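Suppressor protein MPT5 (Saccharomyces cerevisiae, PDB 5BZ1) binds the 3' untranslated regions of target mRNAs, HO mRNA among them, through its Pumilio-repeat RNA-binding domain and regulates their expression after transcription. Local coordinates at residues I92-Y97 against I136-G141. Residues are numbered along the deposited sequence; the frame is centred on the assembly and turned at random.
With nucleotides of chain B.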
# COMPACT_ATOMS: atom_id res chain seq x y z
N ILE A 92 2.88 -14.93 -17.70
CA ILE A 92 3.79 -13.86 -18.06
C ILE A 92 4.24 -13.06 -16.83
O ILE A 92 5.43 -12.75 -16.68
CB ILE A 92 3.14 -12.92 -19.09
CG1 ILE A 92 2.92 -13.66 -20.41
CG2 ILE A 92 4.01 -11.69 -19.31
CD1 ILE A 92 2.05 -12.91 -21.41
N SER A 93 3.30 -12.74 -15.94
CA SER A 93 3.58 -11.89 -14.79
C SER A 93 4.54 -12.52 -13.76
O SER A 93 5.32 -11.81 -13.13
CB SER A 93 2.27 -11.47 -14.11
OG SER A 93 1.42 -10.82 -15.03
N ILE A 94 4.46 -13.83 -13.60
CA ILE A 94 5.34 -14.53 -12.67
C ILE A 94 6.72 -14.80 -13.28
O ILE A 94 7.63 -15.26 -12.59
CB ILE A 94 4.75 -15.88 -12.21
CG1 ILE A 94 4.63 -16.84 -13.39
CG2 ILE A 94 3.40 -15.68 -11.53
CD1 ILE A 94 4.07 -18.20 -13.01
N ASN A 95 6.85 -14.54 -14.57
CA ASN A 95 8.11 -14.79 -15.27
C ASN A 95 9.07 -13.61 -15.12
O ASN A 95 8.65 -12.45 -15.22
CB ASN A 95 7.85 -15.07 -16.75
CG ASN A 95 9.06 -15.64 -17.46
OD1 ASN A 95 9.83 -14.90 -18.08
ND2 ASN A 95 9.24 -16.95 -17.37
N GLN A 96 10.35 -13.90 -14.90
CA GLN A 96 11.33 -12.85 -14.64
C GLN A 96 11.55 -11.98 -15.87
O GLN A 96 11.91 -10.80 -15.76
CB GLN A 96 12.66 -13.45 -14.16
CG GLN A 96 13.39 -14.30 -15.20
CD GLN A 96 14.75 -14.77 -14.72
OE1 GLN A 96 15.54 -13.98 -14.21
NE2 GLN A 96 15.03 -16.05 -14.89
N TYR A 97 11.33 -12.56 -17.05
CA TYR A 97 11.44 -11.82 -18.30
C TYR A 97 10.06 -11.32 -18.72
O TYR A 97 9.92 -10.19 -19.20
CB TYR A 97 12.05 -12.71 -19.39
CG TYR A 97 13.38 -13.30 -18.99
CD1 TYR A 97 14.46 -12.47 -18.73
CD2 TYR A 97 13.55 -14.67 -18.86
CE1 TYR A 97 15.69 -12.99 -18.35
CE2 TYR A 97 14.77 -15.20 -18.48
CZ TYR A 97 15.83 -14.35 -18.23
OH TYR A 97 17.05 -14.87 -17.86
N ILE A 136 -0.09 -10.78 -6.58
CA ILE A 136 0.08 -9.66 -5.65
C ILE A 136 1.33 -9.86 -4.77
O ILE A 136 2.06 -8.91 -4.50
CB ILE A 136 -1.18 -9.48 -4.76
CG1 ILE A 136 -2.35 -8.99 -5.61
CG2 ILE A 136 -0.92 -8.50 -3.63
CD1 ILE A 136 -3.68 -8.96 -4.87
N ASN A 137 1.57 -11.10 -4.36
CA ASN A 137 2.69 -11.42 -3.49
C ASN A 137 3.95 -11.88 -4.22
O ASN A 137 5.02 -11.99 -3.61
CB ASN A 137 2.29 -12.47 -2.46
CG ASN A 137 1.37 -11.91 -1.39
OD1 ASN A 137 1.27 -10.70 -1.22
ND2 ASN A 137 0.70 -12.79 -0.65
N ASP A 138 3.84 -12.15 -5.52
CA ASP A 138 4.96 -12.71 -6.27
C ASP A 138 6.06 -11.69 -6.54
O ASP A 138 5.80 -10.53 -6.86
CB ASP A 138 4.48 -13.32 -7.59
CG ASP A 138 5.61 -14.01 -8.35
OD1 ASP A 138 5.95 -15.16 -8.01
OD2 ASP A 138 6.14 -13.39 -9.29
N LEU A 139 7.30 -12.15 -6.40
CA LEU A 139 8.50 -11.35 -6.64
C LEU A 139 8.46 -10.59 -7.96
O LEU A 139 8.86 -9.43 -8.04
CB LEU A 139 9.73 -12.27 -6.59
CG LEU A 139 11.09 -11.71 -6.99
CD1 LEU A 139 11.51 -10.60 -6.05
CD2 LEU A 139 12.13 -12.82 -7.01
N ASN A 140 7.97 -11.25 -9.01
CA ASN A 140 7.88 -10.64 -10.33
C ASN A 140 6.50 -10.06 -10.62
O ASN A 140 6.37 -8.96 -11.17
CB ASN A 140 8.24 -11.66 -11.41
CG ASN A 140 9.69 -12.10 -11.32
OD1 ASN A 140 10.59 -11.27 -11.28
ND2 ASN A 140 9.91 -13.41 -11.27
N GLY A 141 5.46 -10.80 -10.23
CA GLY A 141 4.09 -10.42 -10.52
C GLY A 141 3.60 -9.14 -9.86
O GLY A 141 2.77 -8.43 -10.44
P U B 9 18.18 -5.05 -14.25
OP1 U B 9 17.83 -4.00 -15.24
OP2 U B 9 17.22 -5.37 -13.16
O5' U B 9 18.49 -6.39 -15.06
C5' U B 9 18.75 -7.62 -14.40
C4' U B 9 18.50 -8.78 -15.32
O4' U B 9 17.09 -8.83 -15.65
C3' U B 9 19.20 -8.68 -16.67
O3' U B 9 20.53 -9.16 -16.61
C2' U B 9 18.29 -9.48 -17.60
O2' U B 9 18.57 -10.87 -17.51
C1' U B 9 16.91 -9.21 -16.99
N1 U B 9 16.16 -8.14 -17.69
C2 U B 9 15.48 -8.48 -18.85
O2 U B 9 15.49 -9.60 -19.33
N3 U B 9 14.78 -7.45 -19.45
C4 U B 9 14.70 -6.15 -19.00
O4 U B 9 14.04 -5.33 -19.64
C5 U B 9 15.43 -5.88 -17.79
C6 U B 9 16.11 -6.86 -17.18
O HOH W 1 7.55 -16.18 -9.80
O HOH W 2 12.47 -9.49 -13.32
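Asn140 reaches across to the backbone of Ile94 where two successive units of the Pumilio-repeat array meet: residues 92-97 belong to Pumilio repeat 3 and residues 136-141 to repeat 4, and in each the chain leaves one short helix and turns into the next. The side-chain amide of Asn140 gives a hydrogen bond from ND2 to Ile94 O at 3.2 Å, with the donor standing above the carbonyl plane, 57° out of it. CG lies anti to the carbonyl carbon of its own residue (chi1 -65°), and the amide beyond it sits alongside Gln96, with OD1 3.8 Å from Gln96 CA. An alanine here would probably leave Ile94 O without its protein donor across the repeat boundary and open a gap beside Gln96. A water that donates to both Gln96 O and Asn140 OD1 adds a second link. The side chain of Ile94 sets off away from residues 136-141 but packs on Leu135 of helix 129-137, in the same repeat 4, while its CA lies 3.7 Å from Asp138 OD2. Another water bridges the two residues, donating to Ile94 O and Asp138 OD1. Ser93 comes in by its backbone, its O 3.4 Å from Asn140 CB. Asp138 caps the helix that follows: its OD2 accepts from Asn140 N, above the carboxylate plane, and from Gly141 N at 2.8 Å through the anti lone pair.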